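Local coordinates for glycosyl hydrolase family 62 protein (Coprinopsis cinerea, PDB 5B6T) that probably releases arabinose side chains from arabinoxylan as a family 62 alpha-L-arabinofuranosidase, at residues R261-G266 / Y286-L291; L193-N198 / G219-R224. All coordinates share one frame; numbering follows the deposited sequence.

In the fold
The two contacts lie in neighbouring sheets, their centres about 10 Å apart, and probably belong to adjacent blades of the five-bladed beta-propeller known for family 62 hydrolases. Interaction 2 comes first in the chain: it spans strands 195-202 and 221-228, which flank strand 207-215 within one sheet. Interaction 1 follows, setting the loop before strand 266-268 against strand 285-290 of the next sheet. The two touch directly: Asp262 of interaction 1 bridges to the 219-224 segment, while Tyr286 packs on Phe223. His265 at calcium and Glu195 beside bound lead bring both contacts to the metal-bearing central region.

Interaction 1: R261-G266 / Y286-L291; sequences RDISHG and YLYQGL. With CA (calcium ion), chain D.
Ser264 and Gln289 form an antiparallel hydrogen-bonded pair, with Ser264 N to Gln289 O at 3.0 Å and Gln289 N to Ser264 O at 3.1 Å, where the loop 261-266 runs beside strand 285-290. Their side chains pair as well. Gln289 CG sits between the backbone N and the carbonyl carbon (chi1 61°), which places it 3.5 Å from both Ser264 C and Ser264 O; beyond it the chain is extended, and NE2 donates to Ser264 OG at 2.9 Å, the oxygen lying close to the amide plane. Ser264 OG is also bonded to Glu213 OE2, and Gln289 OE1 accepts from Asp28 N. An alanine in place of Gln289 would probably leave Asp28 N without this acceptor, Ser264 OG with Glu213 but not the amide, and a gap beside His265 CB. At His265 the chain turns a corner into strand 266-268, an outermost strand of its sheet, consistent with a blade of the five-bladed propeller known for this family; His265 NE2 binds the calcium ion, whose other five ligands are waters. Gly266 N makes a weak bond to Tyr286 OH, which also pairs with Asn198 OD1. Ile263 CD1 lies 3.7 Å from Tyr288 CE2. Asp262 OD2 approaches Leu291 CD2 at 3.3 Å, forms a salt bridge with Arg220 NH1 and shares a water with Arg261 N and Leu291 O; Asp262 OD1 accepts from Arg221 N.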
ATOM      1  N   ARG A 261       6.943   3.877  16.992  1.00 10.14           N
ATOM      2  CA  ARG A 261       8.321   3.694  16.528  1.00 10.85           C
ATOM      3  C   ARG A 261       8.407   2.934  15.210  1.00 10.29           C
ATOM      4  O   ARG A 261       9.501   2.749  14.690  1.00 11.12           O
ATOM      5  CB  ARG A 261       9.138   2.931  17.582  1.00 13.23           C
ATOM      6  CG  ARG A 261       9.320   3.702  18.886  1.00 15.96           C
ATOM      7  CD  ARG A 261      10.291   2.952  19.799  1.00 19.20           C
ATOM      8  NE  ARG A 261       9.976   3.230  21.198  1.00 24.73           N
ATOM      9  CZ  ARG A 261      10.213   2.408  22.225  1.00 28.96           C
ATOM     10  NH1 ARG A 261      10.803   1.227  22.049  1.00 30.42           N
ATOM     11  NH2 ARG A 261       9.846   2.776  23.445  1.00 32.45           N
ATOM     12  N   ASP A 262       7.250   2.467  14.731  1.00  9.38           N
ATOM     13  CA  ASP A 262       7.130   1.718  13.495  1.00  8.83           C
ATOM     14  C   ASP A 262       6.483   2.587  12.447  1.00  8.52           C
ATOM     15  O   ASP A 262       5.451   3.233  12.726  1.00  8.45           O
ATOM     16  CB  ASP A 262       6.250   0.490  13.709  1.00  8.98           C
ATOM     17  CG  ASP A 262       6.882  -0.532  14.620  1.00  9.12           C
ATOM     18  OD1 ASP A 262       7.619  -1.402  14.106  1.00  9.19           O
ATOM     19  OD2 ASP A 262       6.629  -0.480  15.867  1.00  9.66           O
ATOM     20  N   ILE A 263       7.090   2.599  11.248  1.00  8.00           N
ATOM     21  CA  ILE A 263       6.491   3.239  10.081  1.00  8.17           C
ATOM     22  C   ILE A 263       6.248   2.111   9.100  1.00  7.68           C
ATOM     23  O   ILE A 263       7.193   1.555   8.534  1.00  8.11           O
ATOM     24  CB  ILE A 263       7.384   4.337   9.436  1.00  8.82           C
ATOM     25  CG1 ILE A 263       7.883   5.324  10.479  1.00  9.61           C
ATOM     26  CG2 ILE A 263       6.606   5.024   8.336  1.00  8.64           C
ATOM     27  CD1 ILE A 263       6.823   6.119  11.230  1.00  9.49           C
ATOM     28  N   SER A 264       4.981   1.727   8.973  1.00  7.21           N
ATOM     29  CA  SER A 264       4.622   0.503   8.275  1.00  6.98           C
ATOM     30  C   SER A 264       3.543   0.744   7.188  1.00  6.97           C
ATOM     31  O   SER A 264       2.977   1.845   7.096  1.00  7.72           O
ATOM     32  CB  SER A 264       4.251  -0.542   9.349  1.00  6.90           C
ATOM     33  OG  SER A 264       3.840  -1.799   8.844  1.00  6.48           O
ATOM     34  N   HIS A 265       3.322  -0.307   6.382  1.00  6.79           N
ATOM     35  CA  HIS A 265       2.445  -0.378   5.211  1.00  6.50           C
ATOM     36  C   HIS A 265       1.579   0.824   4.951  1.00  6.47           C
ATOM     37  O   HIS A 265       0.592   1.030   5.633  1.00  7.40           O
ATOM     38  CB  HIS A 265       1.575  -1.629   5.301  1.00  6.28           C
ATOM     39  CG  HIS A 265       0.971  -2.010   3.996  1.00  6.34           C
ATOM     40  ND1 HIS A 265       0.851  -3.314   3.564  1.00  6.73           N
ATOM     41  CD2 HIS A 265       0.508  -1.234   2.989  1.00  6.57           C
ATOM     42  CE1 HIS A 265       0.314  -3.321   2.359  1.00  6.56           C
ATOM     43  NE2 HIS A 265       0.085  -2.074   1.990  1.00  6.69           N
ATOM     44  N   GLY A 266       1.992   1.632   3.980  1.00  6.45           N
ATOM     45  CA  GLY A 266       1.309   2.864   3.659  1.00  6.55           C
ATOM     46  C   GLY A 266       1.182   3.157   2.172  1.00  6.44           C
ATOM     47  O   GLY A 266       1.369   2.283   1.307  1.00  7.04           O
ATOM     48  N   TYR A 286       2.566  10.783   3.297  1.00  7.10           N
ATOM     49  CA  TYR A 286       2.504   9.326   3.360  1.00  7.09           C
ATOM     50  C   TYR A 286       1.504   8.933   4.409  1.00  6.79           C
ATOM     51  O   TYR A 286       1.679   9.193   5.597  1.00  7.03           O
ATOM     52  CB  TYR A 286       3.886   8.679   3.657  1.00  7.05           C
ATOM     53  CG  TYR A 286       4.003   7.215   3.291  1.00  7.35           C
ATOM     54  CD1 TYR A 286       3.918   6.806   1.975  1.00  7.45           C
ATOM     55  CD2 TYR A 286       4.215   6.238   4.264  1.00  7.41           C
ATOM     56  CE1 TYR A 286       4.026   5.464   1.646  1.00  7.72           C
ATOM     57  CE2 TYR A 286       4.375   4.900   3.936  1.00  7.52           C
ATOM     58  CZ  TYR A 286       4.230   4.520   2.624  1.00  7.58           C
ATOM     59  OH  TYR A 286       4.329   3.193   2.287  1.00  7.91           O
ATOM     60  N   LEU A 287       0.441   8.254   3.967  1.00  6.69           N
ATOM     61  CA  LEU A 287      -0.575   7.711   4.869  1.00  6.92           C
ATOM     62  C   LEU A 287      -0.089   6.317   5.253  1.00  6.99           C
ATOM     63  O   LEU A 287       0.156   5.498   4.374  1.00  7.51           O
ATOM     64  CB  LEU A 287      -1.923   7.650   4.135  1.00  7.22           C
ATOM     65  CG  LEU A 287      -3.110   7.142   4.974  1.00  7.34           C
ATOM     66  CD1 LEU A 287      -3.490   8.012   6.150  1.00  7.48           C
ATOM     67  CD2 LEU A 287      -4.300   6.977   4.036  1.00  7.47           C
ATOM     68  N   TYR A 288       0.094   6.069   6.544  1.00  6.85           N
ATOM     69  CA  TYR A 288       0.806   4.865   6.973  1.00  6.75           C
ATOM     70  C   TYR A 288       0.112   4.268   8.188  1.00  6.85           C
ATOM     71  O   TYR A 288      -0.784   4.892   8.781  1.00  7.20           O
ATOM     72  CB  TYR A 288       2.252   5.224   7.274  1.00  7.12           C
ATOM     73  CG  TYR A 288       2.451   5.963   8.583  1.00  6.91           C
ATOM     74  CD1 TYR A 288       2.202   7.339   8.699  1.00  7.30           C
ATOM     75  CD2 TYR A 288       2.921   5.306   9.704  1.00  7.12           C
ATOM     76  CE1 TYR A 288       2.378   8.012   9.890  1.00  7.47           C
ATOM     77  CE2 TYR A 288       3.103   5.971  10.899  1.00  7.92           C
ATOM     78  CZ  TYR A 288       2.827   7.326  10.995  1.00  7.83           C
ATOM     79  OH  TYR A 288       3.059   7.999  12.186  1.00  8.72           O
ATOM     80  N   GLN A 289       0.550   3.081   8.575  1.00  6.88           N
ATOM     81  CA  GLN A 289       0.126   2.478   9.816  1.00  7.18           C
ATOM     82  C   GLN A 289       1.241   2.453  10.846  1.00  7.11           C
ATOM     83  O   GLN A 289       2.409   2.129  10.540  1.00  7.07           O
ATOM     84  CB  GLN A 289      -0.398   1.041   9.620  1.00  7.21           C
ATOM     85  CG  GLN A 289       0.626   0.059   9.056  1.00  7.37           C
ATOM     86  CD  GLN A 289       0.078  -1.320   8.789  1.00  7.35           C
ATOM     87  OE1 GLN A 289      -1.117  -1.514   8.530  1.00  7.65           O
ATOM     88  NE2 GLN A 289       0.980  -2.312   8.825  1.00  7.58           N
ATOM     89  N   GLY A 290       0.859   2.792  12.085  1.00  7.38           N
ATOM     90  CA  GLY A 290       1.744   2.776  13.238  1.00  7.99           C
ATOM     91  C   GLY A 290       1.036   2.146  14.405  1.00  8.41           C
ATOM     92  O   GLY A 290      -0.149   1.817  14.330  1.00  8.21           O
ATOM     93  N   LEU A 291       1.765   1.957  15.502  1.00  8.94           N
ATOM     94  CA  LEU A 291       1.170   1.398  16.705  1.00 10.23           C
ATOM     95  C   LEU A 291       1.989   1.735  17.937  1.00 10.77           C
ATOM     96  O   LEU A 291       3.155   2.142  17.856  1.00 10.59           O
ATOM     97  CB  LEU A 291       0.965  -0.112  16.593  1.00 11.20           C
ATOM     98  CG  LEU A 291       2.159  -1.022  16.901  1.00 11.26           C
ATOM     99  CD1 LEU A 291       1.685  -2.440  16.833  1.00 11.98           C
ATOM    100  CD2 LEU A 291       3.326  -0.826  15.956  1.00 11.50           C
TER
HETATM  101 CA    CA D 501      -0.683  -1.332   0.122  1.00  9.58          CA
HETATM  102  O   HOH W   1       5.817   1.445  17.613  1.00 10.31           O
HETATM  103  O   HOH W   2       1.320  -0.756  -0.368  1.00  7.14           O
HETATM  104  O   HOH W   3      -0.429  -3.142  -0.830  1.00  7.49           O
HETATM  105  O   HOH W   4      -1.579  -0.568  -1.594  1.00  6.38           O
HETATM  106  O   HOH W   5      -0.808   0.567   0.990  1.00  6.35           O
HETATM  107  O   HOH W   6      -2.690  -1.833   0.783  1.00  6.30           O

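Interaction 2: L193-N198 / G219-R224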
ATOM      1  N   LEU A 193      13.853  -6.692   2.823  1.00  7.97           N
ATOM      2  CA  LEU A 193      12.941  -6.492   1.686  1.00  8.38           C
ATOM      3  C   LEU A 193      11.702  -7.332   1.957  1.00  8.43           C
ATOM      4  O   LEU A 193      11.471  -8.387   1.356  1.00  8.32           O
ATOM      5  CB  LEU A 193      13.640  -6.879   0.388  1.00  8.73           C
ATOM      6  CG  LEU A 193      12.976  -6.393  -0.898  1.00  9.44           C
ATOM      7  CD1 LEU A 193      13.217  -4.909  -1.112  1.00  9.96           C
ATOM      8  CD2 LEU A 193      13.461  -7.194  -2.100  1.00  9.88           C
ATOM      9  N   PHE A 194      10.909  -6.862   2.917  1.00  8.16           N
ATOM     10  CA  PHE A 194       9.942  -7.745   3.565  1.00  8.30           C
ATOM     11  C   PHE A 194       8.577  -7.779   2.900  1.00  7.88           C
ATOM     12  O   PHE A 194       8.127  -8.836   2.470  1.00  8.16           O
ATOM     13  CB  PHE A 194       9.837  -7.430   5.052  1.00  8.16           C
ATOM     14  CG  PHE A 194       9.103  -8.488   5.826  1.00  9.17           C
ATOM     15  CD1 PHE A 194       9.623  -9.772   5.931  1.00  9.24           C
ATOM     16  CD2 PHE A 194       7.915  -8.207   6.450  1.00  9.32           C
ATOM     17  CE1 PHE A 194       8.928 -10.754   6.627  1.00  9.71           C
ATOM     18  CE2 PHE A 194       7.231  -9.178   7.165  1.00  9.60           C
ATOM     19  CZ  PHE A 194       7.729 -10.454   7.243  1.00  9.69           C
ATOM     20  N   GLU A 195       7.894  -6.648   2.811  1.00  7.68           N
ATOM     21  CA  GLU A 195       6.576  -6.640   2.153  1.00  8.09           C
ATOM     22  C   GLU A 195       6.180  -5.203   1.817  1.00  7.69           C
ATOM     23  O   GLU A 195       7.017  -4.293   1.916  1.00  7.75           O
ATOM     24  CB  GLU A 195       5.541  -7.301   3.071  1.00  8.15           C
ATOM     25  CG  GLU A 195       5.354  -6.604   4.416  1.00  8.67           C
ATOM     26  CD  GLU A 195       4.565  -7.385   5.448  1.00  9.60           C
ATOM     27  OE1 GLU A 195       4.069  -8.491   5.212  1.00  9.60           O
ATOM     28  OE2 GLU A 195       4.379  -6.885   6.587  1.00 10.81           O
ATOM     29  N   ALA A 196       4.958  -5.020   1.341  1.00  7.34           N
ATOM     30  CA  ALA A 196       4.327  -3.704   1.213  1.00  6.91           C
ATOM     31  C   ALA A 196       5.079  -2.783   0.261  1.00  6.82           C
ATOM     32  O   ALA A 196       5.408  -1.642   0.597  1.00  6.42           O
ATOM     33  CB  ALA A 196       4.162  -3.057   2.578  1.00  6.98           C
ATOM     34  N   ALA A 197       5.194  -3.227  -0.977  1.00  6.49           N
ATOM     35  CA  ALA A 197       5.703  -2.362  -2.044  1.00  6.69           C
ATOM     36  C   ALA A 197       4.716  -1.226  -2.409  1.00  6.64           C
ATOM     37  O   ALA A 197       3.512  -1.384  -2.338  1.00  6.87           O
ATOM     38  CB  ALA A 197       6.027  -3.172  -3.288  1.00  7.12           C
ATOM     39  N   ASN A 198       5.289  -0.077  -2.769  1.00  6.45           N
ATOM     40  CA  ASN A 198       4.605   0.945  -3.566  1.00  6.43           C
ATOM     41  C   ASN A 198       5.473   1.259  -4.766  1.00  6.44           C
ATOM     42  O   ASN A 198       6.707   1.306  -4.663  1.00  6.67           O
ATOM     43  CB  ASN A 198       4.399   2.285  -2.830  1.00  6.46           C
ATOM     44  CG  ASN A 198       3.699   2.167  -1.488  1.00  6.71           C
ATOM     45  OD1 ASN A 198       4.329   2.398  -0.454  1.00  7.04           O
ATOM     46  ND2 ASN A 198       2.399   1.915  -1.494  1.00  6.53           N
ATOM     47  N   GLY A 219      14.205  -4.194  15.193  1.00 11.13           N
ATOM     48  CA  GLY A 219      12.919  -4.865  15.110  1.00 11.12           C
ATOM     49  C   GLY A 219      11.747  -4.014  14.628  1.00 10.39           C
ATOM     50  O   GLY A 219      10.618  -4.513  14.544  1.00 11.11           O
ATOM     51  N   ARG A 220      11.990  -2.755  14.288  1.00 10.21           N
ATOM     52  CA  ARG A 220      10.903  -1.843  13.927  1.00  9.84           C
ATOM     53  C   ARG A 220      10.728  -1.715  12.413  1.00  9.29           C
ATOM     54  O   ARG A 220      11.676  -1.789  11.644  1.00  9.02           O
ATOM     55  CB  ARG A 220      11.156  -0.462  14.542  1.00 10.52           C
ATOM     56  CG  ARG A 220      11.218  -0.441  16.068  1.00 10.90           C
ATOM     57  CD  ARG A 220       9.872  -0.733  16.667  1.00 11.31           C
ATOM     58  NE  ARG A 220       9.910  -0.795  18.134  1.00 12.62           N
ATOM     59  CZ  ARG A 220       8.865  -1.117  18.882  1.00 13.32           C
ATOM     60  NH1 ARG A 220       7.672  -1.367  18.337  1.00 13.04           N
ATOM     61  NH2 ARG A 220       9.007  -1.166  20.196  1.00 14.28           N
ATOM     62  N   ARG A 221       9.494  -1.480  12.009  1.00  8.45           N
ATOM     63  CA  ARG A 221       9.179  -1.329  10.592  1.00  8.11           C
ATOM     64  C   ARG A 221       9.671   0.024  10.084  1.00  7.89           C
ATOM     65  O   ARG A 221       9.641   1.055  10.785  1.00  7.52           O
ATOM     66  CB  ARG A 221       7.673  -1.457  10.343  1.00  8.02           C
ATOM     67  CG  ARG A 221       7.049  -2.751  10.854  1.00  8.00           C
ATOM     68  CD  ARG A 221       7.835  -3.958  10.385  1.00  8.52           C
ATOM     69  NE  ARG A 221       7.201  -5.226  10.721  1.00  8.84           N
ATOM     70  CZ  ARG A 221       6.450  -5.957   9.906  1.00  8.80           C
ATOM     71  NH1 ARG A 221       6.138  -5.552   8.671  1.00  8.59           N
ATOM     72  NH2 ARG A 221       5.984  -7.141  10.349  1.00  9.44           N
ATOM     73  N   TRP A 222      10.098  -0.005   8.831  1.00  7.68           N
ATOM     74  CA  TRP A 222      10.564   1.187   8.137  1.00  7.43           C
ATOM     75  C   TRP A 222      10.498   0.983   6.637  1.00  7.51           C
ATOM     76  O   TRP A 222      10.278  -0.137   6.183  1.00  7.65           O
ATOM     77  CB  TRP A 222      11.985   1.566   8.574  1.00  7.49           C
ATOM     78  CG  TRP A 222      13.090   0.587   8.202  1.00  7.47           C
ATOM     79  CD1 TRP A 222      13.235  -0.691   8.636  1.00  7.57           C
ATOM     80  CD2 TRP A 222      14.194   0.850   7.330  1.00  7.83           C
ATOM     81  NE1 TRP A 222      14.380  -1.236   8.097  1.00  8.29           N
ATOM     82  CE2 TRP A 222      14.973  -0.327   7.273  1.00  8.04           C
ATOM     83  CE3 TRP A 222      14.610   1.969   6.597  1.00  8.10           C
ATOM     84  CZ2 TRP A 222      16.136  -0.411   6.520  1.00  8.24           C
ATOM     85  CZ3 TRP A 222      15.744   1.888   5.847  1.00  8.42           C
ATOM     86  CH2 TRP A 222      16.514   0.708   5.818  1.00  8.68           C
ATOM     87  N   PHE A 223      10.706   2.058   5.878  1.00  7.22           N
ATOM     88  CA  PHE A 223      10.694   2.027   4.419  1.00  7.15           C
ATOM     89  C   PHE A 223      12.002   2.381   3.770  1.00  7.56           C
ATOM     90  O   PHE A 223      12.653   3.353   4.158  1.00  7.20           O
ATOM     91  CB  PHE A 223       9.586   2.947   3.829  1.00  7.12           C
ATOM     92  CG  PHE A 223       8.240   2.324   3.944  1.00  7.04           C
ATOM     93  CD1 PHE A 223       7.484   2.479   5.122  1.00  7.33           C
ATOM     94  CD2 PHE A 223       7.789   1.486   2.957  1.00  7.07           C
ATOM     95  CE1 PHE A 223       6.265   1.852   5.241  1.00  7.92           C
ATOM     96  CE2 PHE A 223       6.575   0.836   3.093  1.00  7.16           C
ATOM     97  CZ  PHE A 223       5.832   1.002   4.244  1.00  7.41           C
ATOM     98  N   ARG A 224      12.336   1.587   2.751  1.00  7.85           N
ATOM     99  CA  ARG A 224      13.445   1.850   1.845  1.00  8.07           C
ATOM    100  C   ARG A 224      12.917   2.345   0.530  1.00  8.13           C
ATOM    101  O   ARG A 224      11.767   2.092   0.191  1.00  7.81           O
ATOM    102  CB  ARG A 224      14.268   0.575   1.651  1.00  8.11           C
ATOM    103  CG  ARG A 224      14.849   0.041   2.962  1.00  8.64           C
ATOM    104  CD  ARG A 224      15.560  -1.285   2.816  1.00  8.98           C
ATOM    105  NE  ARG A 224      16.790  -1.190   2.035  1.00  9.43           N
ATOM    106  CZ  ARG A 224      17.305  -2.183   1.298  1.00  9.98           C
ATOM    107  NH1 ARG A 224      16.707  -3.377   1.249  1.00  9.81           N
ATOM    108  NH2 ARG A 224      18.422  -1.987   0.612  1.00 10.18           N
TER
HETATM  109  O   HOH W   7       4.171  -8.649   8.802  1.00 15.64           O
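Between Glu195 and Arg221 the two backbones stay well apart: the short strands 195-198 and 221-224 run in roughly the same direction, 34° from parallel, with their axes 9.3 Å from each other at closest approach. Strand 207-215 lies between them in the sheet, antiparallel to both, and contact is made by side chains reaching to one another or, for Phe223, to a backbone carbonyl. The Arg221 chain is bent by chi2 (-50°), which sets CD off the extended line; at its end NH1 donates to Glu195 OE2 at 3.0 Å in a nearly straight bond. The oxygen lies in the guanidinium plane and is approached on its anti side, somewhat out of the carboxylate plane. A water accepts from Arg221 NH2 and donates to the same Glu195 OE2, and these direct and water-mediated links would probably limit rotation of the guanidinium. NH1 also has a second acidic partner, Glu213 OE2. The Phe194 ring stands at 90° to the guanidinium, its CD2 3.9 Å from Arg221 NH1. Farther along, the Phe223 ring turns its edge to the backbone, with CE2 3.7 Å from Ala196 O. Leu193 CD1 only brushes Arg224 NH1, which is bonded to Arg192 O. Phe194 and Glu195 both face Glu213 in a classic beta bulge. A lead ion and a glycerol, the latter probably from the crystallisation liquor, lie close to the Glu195 side chain; the cluster of Glu195, Arg221 and Glu213 is consistent with a place at the substrate pocket, which in family 62 enzymes lies at the propeller centre.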